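Local structure of exodeoxyribonuclease III (Archaeoglobus fulgidus, 2VOA) at residues L121-L124 with E125-Y128; E115-Q118 with Y119-Q122; F184-V187 with L188-I191. The protein acts as an AP endonuclease of DNA repair that cuts DNA at abasic sites, probably using magnesium or manganese ions and probably with 3'-5' exonuclease activity. The protein carries 1 engineered substitution. All blocks are in the same frame, centred on the assembly; numbering follows the deposited sequence.

Interaction 1. Residues L121-L124 with E125-Y128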
ATOM      1  N   LEU A 121      -8.897  13.473  30.187  1.00 26.35           N
ATOM      2  CA  LEU A 121      -8.903  14.592  31.154  1.00 25.98           C
ATOM      3  C   LEU A 121      -7.901  14.319  32.262  1.00 26.41           C
ATOM      4  O   LEU A 121      -7.123  15.187  32.633  1.00 27.37           O
ATOM      5  CB  LEU A 121     -10.307  14.861  31.711  1.00 26.42           C
ATOM      6  CG  LEU A 121     -11.383  15.261  30.672  1.00 25.30           C
ATOM      7  CD1 LEU A 121     -12.776  15.434  31.352  1.00 24.36           C
ATOM      8  CD2 LEU A 121     -10.946  16.518  29.897  1.00 27.96           C
ATOM      9  N   GLN A 122      -7.914  13.096  32.777  1.00 26.42           N
ATOM     10  CA  GLN A 122      -6.958  12.717  33.806  1.00 27.00           C
ATOM     11  C   GLN A 122      -5.509  12.840  33.310  1.00 26.81           C
ATOM     12  O   GLN A 122      -4.624  13.231  34.075  1.00 27.15           O
ATOM     13  CB  GLN A 122      -7.285  11.303  34.303  1.00 26.70           C
ATOM     14  CG  GLN A 122      -8.590  11.264  35.083  1.00 27.95           C
ATOM     15  CD  GLN A 122      -9.170   9.861  35.217  1.00 31.32           C
ATOM     16  OE1 GLN A 122     -10.353   9.697  35.533  1.00 33.76           O
ATOM     17  NE2 GLN A 122      -8.349   8.849  34.976  1.00 30.02           N
ATOM     18  N   TRP A 123      -5.266  12.508  32.032  1.00 26.90           N
ATOM     19  CA  TRP A 123      -3.921  12.554  31.423  1.00 27.64           C
ATOM     20  C   TRP A 123      -3.429  13.994  31.363  1.00 28.57           C
ATOM     21  O   TRP A 123      -2.294  14.288  31.741  1.00 28.36           O
ATOM     22  CB  TRP A 123      -3.958  11.991  30.005  1.00 28.46           C
ATOM     23  CG  TRP A 123      -2.682  11.287  29.568  1.00 29.47           C
ATOM     24  CD1 TRP A 123      -2.374   9.971  29.778  1.00 28.68           C
ATOM     25  CD2 TRP A 123      -1.556  11.856  28.871  1.00 28.20           C
ATOM     26  NE1 TRP A 123      -1.140   9.676  29.243  1.00 29.34           N
ATOM     27  CE2 TRP A 123      -0.613  10.808  28.676  1.00 28.37           C
ATOM     28  CE3 TRP A 123      -1.255  13.143  28.381  1.00 29.63           C
ATOM     29  CZ2 TRP A 123       0.622  11.007  28.009  1.00 30.86           C
ATOM     30  CZ3 TRP A 123      -0.036  13.339  27.709  1.00 28.42           C
ATOM     31  CH2 TRP A 123       0.887  12.277  27.533  1.00 29.26           C
ATOM     32  N   LEU A 124      -4.321  14.899  30.941  1.00 28.50           N
ATOM     33  CA  LEU A 124      -3.988  16.331  30.910  1.00 28.71           C
ATOM     34  C   LEU A 124      -3.723  16.893  32.317  1.00 28.24           C
ATOM     35  O   LEU A 124      -2.830  17.726  32.488  1.00 27.99           O
ATOM     36  CB  LEU A 124      -5.077  17.139  30.186  1.00 28.96           C
ATOM     37  CG  LEU A 124      -5.113  16.933  28.658  1.00 28.45           C
ATOM     38  CD1 LEU A 124      -6.404  17.561  28.136  1.00 30.33           C
ATOM     39  CD2 LEU A 124      -3.844  17.507  27.950  1.00 30.46           C
ATOM     40  N   GLU A 125      -4.434  16.399  33.327  1.00 27.53           N
ATOM     41  CA  GLU A 125      -4.168  16.824  34.702  1.00 28.15           C
ATOM     42  C   GLU A 125      -2.797  16.281  35.170  1.00 27.90           C
ATOM     43  O   GLU A 125      -1.998  16.987  35.798  1.00 26.83           O
ATOM     44  CB  GLU A 125      -5.284  16.349  35.641  1.00 28.46           C
ATOM     45  CG  GLU A 125      -5.011  16.560  37.139  1.00 27.96           C
ATOM     46  CD  GLU A 125      -5.077  18.022  37.587  1.00 32.87           C
ATOM     47  OE1 GLU A 125      -4.876  18.274  38.810  1.00 32.28           O
ATOM     48  OE2 GLU A 125      -5.360  18.919  36.747  1.00 32.59           O
ATOM     49  N   ARG A 126      -2.533  15.018  34.866  1.00 27.22           N
ATOM     50  CA  ARG A 126      -1.232  14.430  35.208  1.00 28.23           C
ATOM     51  C   ARG A 126      -0.108  15.172  34.496  1.00 28.43           C
ATOM     52  O   ARG A 126       0.922  15.461  35.111  1.00 28.97           O
ATOM     53  CB  ARG A 126      -1.213  12.937  34.881  1.00 27.95           C
ATOM     54  CG  ARG A 126      -2.121  12.108  35.791  1.00 28.60           C
ATOM     55  CD  ARG A 126      -1.688  10.653  35.763  1.00 31.88           C
ATOM     56  NE  ARG A 126      -1.990   9.984  34.500  1.00 32.76           N
ATOM     57  CZ  ARG A 126      -1.261   8.987  33.994  1.00 31.80           C
ATOM     58  NH1 ARG A 126      -0.178   8.570  34.633  1.00 33.32           N
ATOM     59  NH2 ARG A 126      -1.603   8.413  32.856  1.00 31.92           N
ATOM     60  N   LEU A 127      -0.338  15.528  33.231  1.00 27.68           N
ATOM     61  CA  LEU A 127       0.681  16.219  32.432  1.00 28.49           C
ATOM     62  C   LEU A 127       0.965  17.587  33.036  1.00 28.26           C
ATOM     63  O   LEU A 127       2.119  18.030  33.084  1.00 28.70           O
ATOM     64  CB  LEU A 127       0.221  16.353  30.976  1.00 28.56           C
ATOM     65  CG  LEU A 127       1.248  17.002  30.052  1.00 28.80           C
ATOM     66  CD1 LEU A 127       2.547  16.213  30.073  1.00 29.06           C
ATOM     67  CD2 LEU A 127       0.700  17.049  28.633  1.00 30.65           C
ATOM     68  N   TYR A 128      -0.082  18.265  33.496  1.00 28.25           N
ATOM     69  CA  TYR A 128       0.098  19.529  34.224  1.00 27.58           C
ATOM     70  C   TYR A 128       1.093  19.400  35.385  1.00 28.16           C
ATOM     71  O   TYR A 128       2.074  20.143  35.469  1.00 27.77           O
ATOM     72  CB  TYR A 128      -1.267  20.040  34.750  1.00 28.52           C
ATOM     73  CG  TYR A 128      -1.138  21.264  35.643  1.00 28.07           C
ATOM     74  CD1 TYR A 128      -1.100  21.135  37.036  1.00 31.27           C
ATOM     75  CD2 TYR A 128      -1.027  22.547  35.088  1.00 30.19           C
ATOM     76  CE1 TYR A 128      -0.974  22.265  37.857  1.00 29.46           C
ATOM     77  CE2 TYR A 128      -0.897  23.683  35.898  1.00 30.34           C
ATOM     78  CZ  TYR A 128      -0.862  23.522  37.282  1.00 30.33           C
ATOM     79  OH  TYR A 128      -0.738  24.613  38.109  1.00 32.04           O
TER
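Trp123 O accepts the shortest polar bond of the contact, from Leu127 N at 2.8 Å, with an N-H...O angle of 151°. It is one of four successive i to i+4 bonds in the middle of helix 115-134, and the next shortest joins Arg126 N to Gln122 O at 2.9 Å. The side chain of Arg126 passes close to that same carbonyl, its CG lying 3.2 Å from Gln122 O. The chain then bends at chi3 (-71°), which swings the guanidinium across the pyrrole end of the Trp123 indole. There NH2 comes to 3.5 Å from CD1 of Trp123, and the two flat groups stand 88° apart, so they do not stack. Both polar ends are held by loop residues: Arg126 bonds through NH1 to Ser83 OG and through NH2 to Pro85 O, while Trp123 NE1 bonds to Asp87 OD2. At the far end of the indole the contact is apolar, with CZ3 of Trp123 lying 3.9 Å from CD2 of Leu127. Leu127 and Leu124 both pack on Ile179 of helix 170-180. Glu125 meets the same helix through a salt bridge from OE2 to Lys178, while its OE1 bonds to His129 NE2. The chemistry thus differs around the helix. Leucines and one carboxylate meet helix 170-180, while an arginine and a buried indole bind the loop carrying Ser83, Pro85 and Asp87, where a long, weak ion pair with Asp87 may slightly favour the guanidinium's charge.

Interaction 2. Residues E115-Q118 with Y119-Q122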
ATOM      1  N   GLU A 115     -15.407   6.388  29.016  1.00 29.02           N
ATOM      2  CA  GLU A 115     -14.263   6.281  29.919  1.00 29.78           C
ATOM      3  C   GLU A 115     -12.989   6.877  29.300  1.00 29.57           C
ATOM      4  O   GLU A 115     -12.233   7.562  29.989  1.00 29.21           O
ATOM      5  CB  GLU A 115     -14.061   4.814  30.366  1.00 30.67           C
ATOM      6  CG  GLU A 115     -12.877   4.581  31.301  1.00 33.74           C
ATOM      7  CD  GLU A 115     -13.007   5.275  32.650  1.00 37.48           C
ATOM      8  OE1 GLU A 115     -14.141   5.622  33.066  1.00 39.50           O
ATOM      9  OE2 GLU A 115     -11.949   5.468  33.297  1.00 39.93           O
ATOM     10  N   LYS A 116     -12.772   6.658  28.000  1.00 28.90           N
ATOM     11  CA  LYS A 116     -11.581   7.188  27.326  1.00 29.29           C
ATOM     12  C   LYS A 116     -11.497   8.700  27.458  1.00 28.32           C
ATOM     13  O   LYS A 116     -10.405   9.232  27.585  1.00 28.49           O
ATOM     14  CB  LYS A 116     -11.549   6.821  25.849  1.00 30.32           C
ATOM     15  CG  LYS A 116     -11.545   5.317  25.557  1.00 34.05           C
ATOM     16  CD  LYS A 116     -11.170   5.120  24.083  1.00 37.57           C
ATOM     17  CE  LYS A 116     -11.070   3.655  23.690  1.00 42.07           C
ATOM     18  NZ  LYS A 116     -10.347   3.541  22.381  1.00 44.12           N
ATOM     19  N   TYR A 117     -12.653   9.380  27.453  1.00 27.65           N
ATOM     20  CA  TYR A 117     -12.639  10.850  27.631  1.00 27.37           C
ATOM     21  C   TYR A 117     -12.209  11.218  29.043  1.00 26.57           C
ATOM     22  O   TYR A 117     -11.401  12.117  29.217  1.00 26.33           O
ATOM     23  CB  TYR A 117     -13.968  11.502  27.267  1.00 27.44           C
ATOM     24  CG  TYR A 117     -13.887  13.028  27.240  1.00 25.99           C
ATOM     25  CD1 TYR A 117     -13.070  13.684  26.300  1.00 26.70           C
ATOM     26  CD2 TYR A 117     -14.644  13.797  28.126  1.00 28.30           C
ATOM     27  CE1 TYR A 117     -12.987  15.082  26.255  1.00 26.97           C
ATOM     28  CE2 TYR A 117     -14.578  15.220  28.099  1.00 27.78           C
ATOM     29  CZ  TYR A 117     -13.762  15.834  27.162  1.00 29.63           C
ATOM     30  OH  TYR A 117     -13.687  17.198  27.125  1.00 28.14           O
ATOM     31  N   GLN A 118     -12.703  10.482  30.040  1.00 25.94           N
ATOM     32  CA  GLN A 118     -12.267  10.745  31.424  1.00 26.04           C
ATOM     33  C   GLN A 118     -10.764  10.473  31.538  1.00 26.39           C
ATOM     34  O   GLN A 118     -10.031  11.203  32.221  1.00 26.36           O
ATOM     35  CB  GLN A 118     -13.057   9.894  32.412  1.00 26.09           C
ATOM     36  CG  GLN A 118     -14.553  10.297  32.486  1.00 25.19           C
ATOM     37  CD  GLN A 118     -14.727  11.794  32.721  1.00 28.51           C
ATOM     38  OE1 GLN A 118     -14.180  12.349  33.680  1.00 27.03           O
ATOM     39  NE2 GLN A 118     -15.468  12.456  31.834  1.00 28.10           N
ATOM     40  N   TYR A 119     -10.302   9.427  30.864  1.00 26.23           N
ATOM     41  CA  TYR A 119      -8.859   9.129  30.856  1.00 27.21           C
ATOM     42  C   TYR A 119      -8.034  10.267  30.221  1.00 27.07           C
ATOM     43  O   TYR A 119      -6.987  10.654  30.758  1.00 27.09           O
ATOM     44  CB  TYR A 119      -8.565   7.769  30.182  1.00 28.78           C
ATOM     45  CG  TYR A 119      -7.119   7.390  30.384  1.00 29.27           C
ATOM     46  CD1 TYR A 119      -6.671   6.952  31.644  1.00 30.98           C
ATOM     47  CD2 TYR A 119      -6.198   7.537  29.362  1.00 28.16           C
ATOM     48  CE1 TYR A 119      -5.334   6.628  31.854  1.00 31.56           C
ATOM     49  CE2 TYR A 119      -4.847   7.211  29.551  1.00 28.12           C
ATOM     50  CZ  TYR A 119      -4.434   6.775  30.802  1.00 30.35           C
ATOM     51  OH  TYR A 119      -3.121   6.462  31.002  1.00 33.02           O
ATOM     52  N   LYS A 120      -8.543  10.844  29.134  1.00 26.54           N
ATOM     53  CA  LYS A 120      -7.913  12.014  28.496  1.00 26.06           C
ATOM     54  C   LYS A 120      -7.807  13.185  29.491  1.00 26.17           C
ATOM     55  O   LYS A 120      -6.750  13.831  29.618  1.00 26.25           O
ATOM     56  CB  LYS A 120      -8.718  12.435  27.260  1.00 26.15           C
ATOM     57  CG  LYS A 120      -8.171  13.708  26.554  1.00 25.52           C
ATOM     58  CD  LYS A 120      -9.070  14.032  25.375  1.00 26.80           C
ATOM     59  CE  LYS A 120      -8.450  15.095  24.505  1.00 26.96           C
ATOM     60  NZ  LYS A 120      -9.171  15.214  23.196  1.00 28.45           N
ATOM     61  N   LEU A 121      -8.897  13.473  30.187  1.00 26.35           N
ATOM     62  CA  LEU A 121      -8.903  14.592  31.154  1.00 25.98           C
ATOM     63  C   LEU A 121      -7.901  14.319  32.262  1.00 26.41           C
ATOM     64  O   LEU A 121      -7.123  15.187  32.633  1.00 27.37           O
ATOM     65  CB  LEU A 121     -10.307  14.861  31.711  1.00 26.42           C
ATOM     66  CG  LEU A 121     -11.383  15.261  30.672  1.00 25.30           C
ATOM     67  CD1 LEU A 121     -12.776  15.434  31.352  1.00 24.36           C
ATOM     68  CD2 LEU A 121     -10.946  16.518  29.897  1.00 27.96           C
ATOM     69  N   GLN A 122      -7.914  13.096  32.777  1.00 26.42           N
ATOM     70  CA  GLN A 122      -6.958  12.717  33.806  1.00 27.00           C
ATOM     71  C   GLN A 122      -5.509  12.840  33.310  1.00 26.81           C
ATOM     72  O   GLN A 122      -4.624  13.231  34.075  1.00 27.15           O
ATOM     73  CB  GLN A 122      -7.285  11.303  34.303  1.00 26.70           C
ATOM     74  CG  GLN A 122      -8.590  11.264  35.083  1.00 27.95           C
ATOM     75  CD  GLN A 122      -9.170   9.861  35.217  1.00 31.32           C
ATOM     76  OE1 GLN A 122     -10.353   9.697  35.533  1.00 33.76           O
ATOM     77  NE2 GLN A 122      -8.349   8.849  34.976  1.00 30.02           N
TER
HETATM   78  O   HOH W   1     -12.202  11.945  35.672  1.00 33.07           O
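Tyr117 and Leu121, one helical turn apart near the start of helix 115-134, form the tight side of this contact. Leu121 CG sits 4.1 Å above one face of the phenol ring of Tyr117, offset toward its rim, and CD1 of Leu121 reaches CE2 of Tyr117 at 3.7 Å. With CG of Tyr117 anti to the backbone N (chi1 -171°), the ring leans outward and toward the next turn, where Leu121 lies. CD of the extended Lys120 chain approaches CD1 of Tyr117 to 4.1 Å, and Lys120 NZ ends among three carbonyl oxygens, of Asn148, Gln108 and Val166. The phenol OH is bonded to His169 ND1 and Ala172 N, tying the ring to the start of helix 170-180. Replacing Tyr117 by an alanine would take away the ring, and Leu121 would probably lose the surface it rests on, with His169 and Ala172 left without their hydroxyl partner. Around the helix the packing gives way to water. Gln118 OE1 and Gln122 OE1 do not meet; one water donates to both, at 2.8 Å from Gln118 OE1 and 2.9 Å from Gln122 OE1. Near this bridge Gln122 CG lies 3.2 Å from Gln118 O, which also accepts the backbone bond from Gln122 N. The exposed Lys116 reaches bound DNA and forms a salt bridge with a phosphate. The two lysines are thus satisfied differently: the buried amine is gripped by carbonyls beside Asn148, a residue predicted to bind metal, whereas the exposed one probably contributes positive charge to the DNA-binding surface.

Interaction 3. Residues F184-V187 with L188-I191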
ATOM      1  N   PHE A 184       3.815  28.303  28.967  1.00 33.42           N
ATOM      2  CA  PHE A 184       4.100  27.882  27.611  1.00 33.74           C
ATOM      3  C   PHE A 184       3.480  28.851  26.626  1.00 33.64           C
ATOM      4  O   PHE A 184       2.351  29.341  26.839  1.00 35.77           O
ATOM      5  CB  PHE A 184       3.590  26.480  27.357  1.00 33.37           C
ATOM      6  CG  PHE A 184       4.402  25.418  28.022  1.00 34.06           C
ATOM      7  CD1 PHE A 184       3.906  24.766  29.158  1.00 35.94           C
ATOM      8  CD2 PHE A 184       5.660  25.062  27.519  1.00 34.17           C
ATOM      9  CE1 PHE A 184       4.654  23.766  29.772  1.00 36.58           C
ATOM     10  CE2 PHE A 184       6.422  24.060  28.131  1.00 36.17           C
ATOM     11  CZ  PHE A 184       5.912  23.409  29.248  1.00 35.72           C
ATOM     12  N   VAL A 185       4.228  29.157  25.570  1.00 31.61           N
ATOM     13  CA  VAL A 185       3.712  30.014  24.499  1.00 30.09           C
ATOM     14  C   VAL A 185       3.392  29.169  23.246  1.00 29.62           C
ATOM     15  O   VAL A 185       4.253  28.444  22.746  1.00 29.53           O
ATOM     16  CB  VAL A 185       4.730  31.101  24.140  1.00 30.52           C
ATOM     17  CG1 VAL A 185       4.168  31.985  23.057  1.00 31.21           C
ATOM     18  CG2 VAL A 185       5.050  31.944  25.405  1.00 31.58           C
ATOM     19  N   ASP A 186       2.165  29.296  22.740  1.00 29.43           N
ATOM     20  CA  ASP A 186       1.728  28.538  21.546  1.00 29.96           C
ATOM     21  C   ASP A 186       2.267  29.370  20.387  1.00 29.01           C
ATOM     22  O   ASP A 186       1.633  30.348  19.962  1.00 29.92           O
ATOM     23  CB  ASP A 186       0.197  28.524  21.512  1.00 29.56           C
ATOM     24  CG  ASP A 186      -0.410  27.591  20.461  1.00 30.94           C
ATOM     25  OD1 ASP A 186       0.262  27.077  19.545  1.00 32.07           O
ATOM     26  OD2 ASP A 186      -1.637  27.359  20.567  1.00 31.67           O
ATOM     27  N   VAL A 187       3.463  29.030  19.919  1.00 28.65           N
ATOM     28  CA  VAL A 187       4.181  29.949  19.016  1.00 28.84           C
ATOM     29  C   VAL A 187       3.481  30.143  17.665  1.00 29.26           C
ATOM     30  O   VAL A 187       3.648  31.189  17.025  1.00 28.19           O
ATOM     31  CB  VAL A 187       5.705  29.578  18.870  1.00 28.40           C
ATOM     32  CG1 VAL A 187       6.407  29.768  20.197  1.00 28.99           C
ATOM     33  CG2 VAL A 187       5.886  28.143  18.303  1.00 30.95           C
ATOM     34  N   LEU A 188       2.699  29.150  17.231  1.00 28.91           N
ATOM     35  CA  LEU A 188       1.883  29.315  16.004  1.00 29.37           C
ATOM     36  C   LEU A 188       1.077  30.605  16.100  1.00 28.94           C
ATOM     37  O   LEU A 188       0.973  31.346  15.116  1.00 28.48           O
ATOM     38  CB  LEU A 188       0.944  28.116  15.793  1.00 29.19           C
ATOM     39  CG  LEU A 188       0.069  28.251  14.529  1.00 27.97           C
ATOM     40  CD1 LEU A 188       0.928  28.410  13.264  1.00 29.59           C
ATOM     41  CD2 LEU A 188      -0.868  27.032  14.455  1.00 28.70           C
ATOM     42  N   ARG A 189       0.543  30.897  17.292  1.00 28.45           N
ATOM     43  CA  ARG A 189      -0.262  32.122  17.494  1.00 29.21           C
ATOM     44  C   ARG A 189       0.532  33.393  17.826  1.00 29.24           C
ATOM     45  O   ARG A 189       0.007  34.511  17.710  1.00 29.55           O
ATOM     46  CB  ARG A 189      -1.402  31.867  18.498  1.00 29.19           C
ATOM     47  CG  ARG A 189      -2.265  30.657  18.131  1.00 29.42           C
ATOM     48  CD  ARG A 189      -2.820  30.813  16.713  1.00 28.66           C
ATOM     49  NE  ARG A 189      -3.742  29.747  16.360  1.00 29.16           N
ATOM     50  CZ  ARG A 189      -4.226  29.570  15.147  1.00 29.54           C
ATOM     51  NH1 ARG A 189      -3.888  30.422  14.171  1.00 28.04           N
ATOM     52  NH2 ARG A 189      -5.070  28.574  14.923  1.00 30.46           N
ATOM     53  N   LYS A 190       1.811  33.244  18.180  1.00 29.03           N
ATOM     54  CA  LYS A 190       2.698  34.418  18.168  1.00 28.82           C
ATOM     55  C   LYS A 190       2.858  34.972  16.745  1.00 28.19           C
ATOM     56  O   LYS A 190       2.810  36.197  16.522  1.00 28.66           O
ATOM     57  CB  LYS A 190       4.072  34.030  18.738  1.00 28.99           C
ATOM     58  CG  LYS A 190       5.049  35.209  18.868  1.00 29.34           C
ATOM     59  CD  LYS A 190       6.464  34.796  19.308  1.00 30.81           C
ATOM     60  CE  LYS A 190       7.277  36.067  19.573  1.00 34.36           C
ATOM     61  NZ  LYS A 190       8.696  35.885  19.188  1.00 39.27           N
ATOM     62  N   ILE A 191       3.028  34.059  15.787  1.00 27.53           N
ATOM     63  CA  ILE A 191       3.373  34.431  14.415  1.00 27.39           C
ATOM     64  C   ILE A 191       2.121  34.647  13.555  1.00 27.35           C
ATOM     65  O   ILE A 191       2.103  35.533  12.693  1.00 27.12           O
ATOM     66  CB  ILE A 191       4.297  33.348  13.760  1.00 27.82           C
ATOM     67  CG1 ILE A 191       5.571  33.148  14.586  1.00 27.68           C
ATOM     68  CG2 ILE A 191       4.680  33.737  12.314  1.00 28.70           C
ATOM     69  CD1 ILE A 191       6.412  34.443  14.839  1.00 27.89           C
TER
HETATM   70  O   HOH W   2       2.530  26.275  18.235  1.00 20.46           O
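Backbone bonds carry most of the contact between Asp186 and the short helix that follows it. Asp186 O takes a bond from Arg189 N at 2.9 Å, the donor standing 41° out of the carbonyl plane, and a weak second one from Lys190 N at 3.4 Å. Val187 O then accepts Ile191 N at 3.2 Å, a regular helical bond. One link runs through water: a single molecule donates to Asp186 OD1 at 2.7 Å and accepts from Leu188 N at 3.0 Å, serving an amide at the helix start. Having CG anti to the backbone N (chi1 -171°) places the carboxylate of Asp186 alongside Leu188 and Arg189. The charges pair elsewhere, Asp186 with Arg216 and Arg189 with Asp155. The apolar packing falls to Val187, which touches Ile220, Cys233 and Ala253 and so reaches strands of both sheets. The segment is a strand-to-helix junction: it leaves strand 185-186, outermost in its sheet within this chain, and its side chains pack against strands 230-235 and 251-255 of the other sheet, within the two-sheet sandwich of the DNase I-like fold.

Interactions 1 and 2 are overlapping parts of helix 115-134, sharing Leu121 and Gln122. Both face helix 170-180 on one side; on another, Asp87 binds Trp123 of interaction 1 and Tyr119 of interaction 2, and Arg126 NH2 packs 3.1 Å from Tyr119 OH. Interaction 2, at the helix start, has more exposed residues and reaches the bound DNA; interaction 1, farther along, is more leucine-rich and lies farther from it. Interaction 3, its centre 21 Å from that of interaction 1, is also partly buried, with Val187 and Leu188 inside. Its apolar residues contact strands instead of a helix, and its water joins a carboxylate to a backbone amide, where that of interaction 2 joins two glutamine carbonyls.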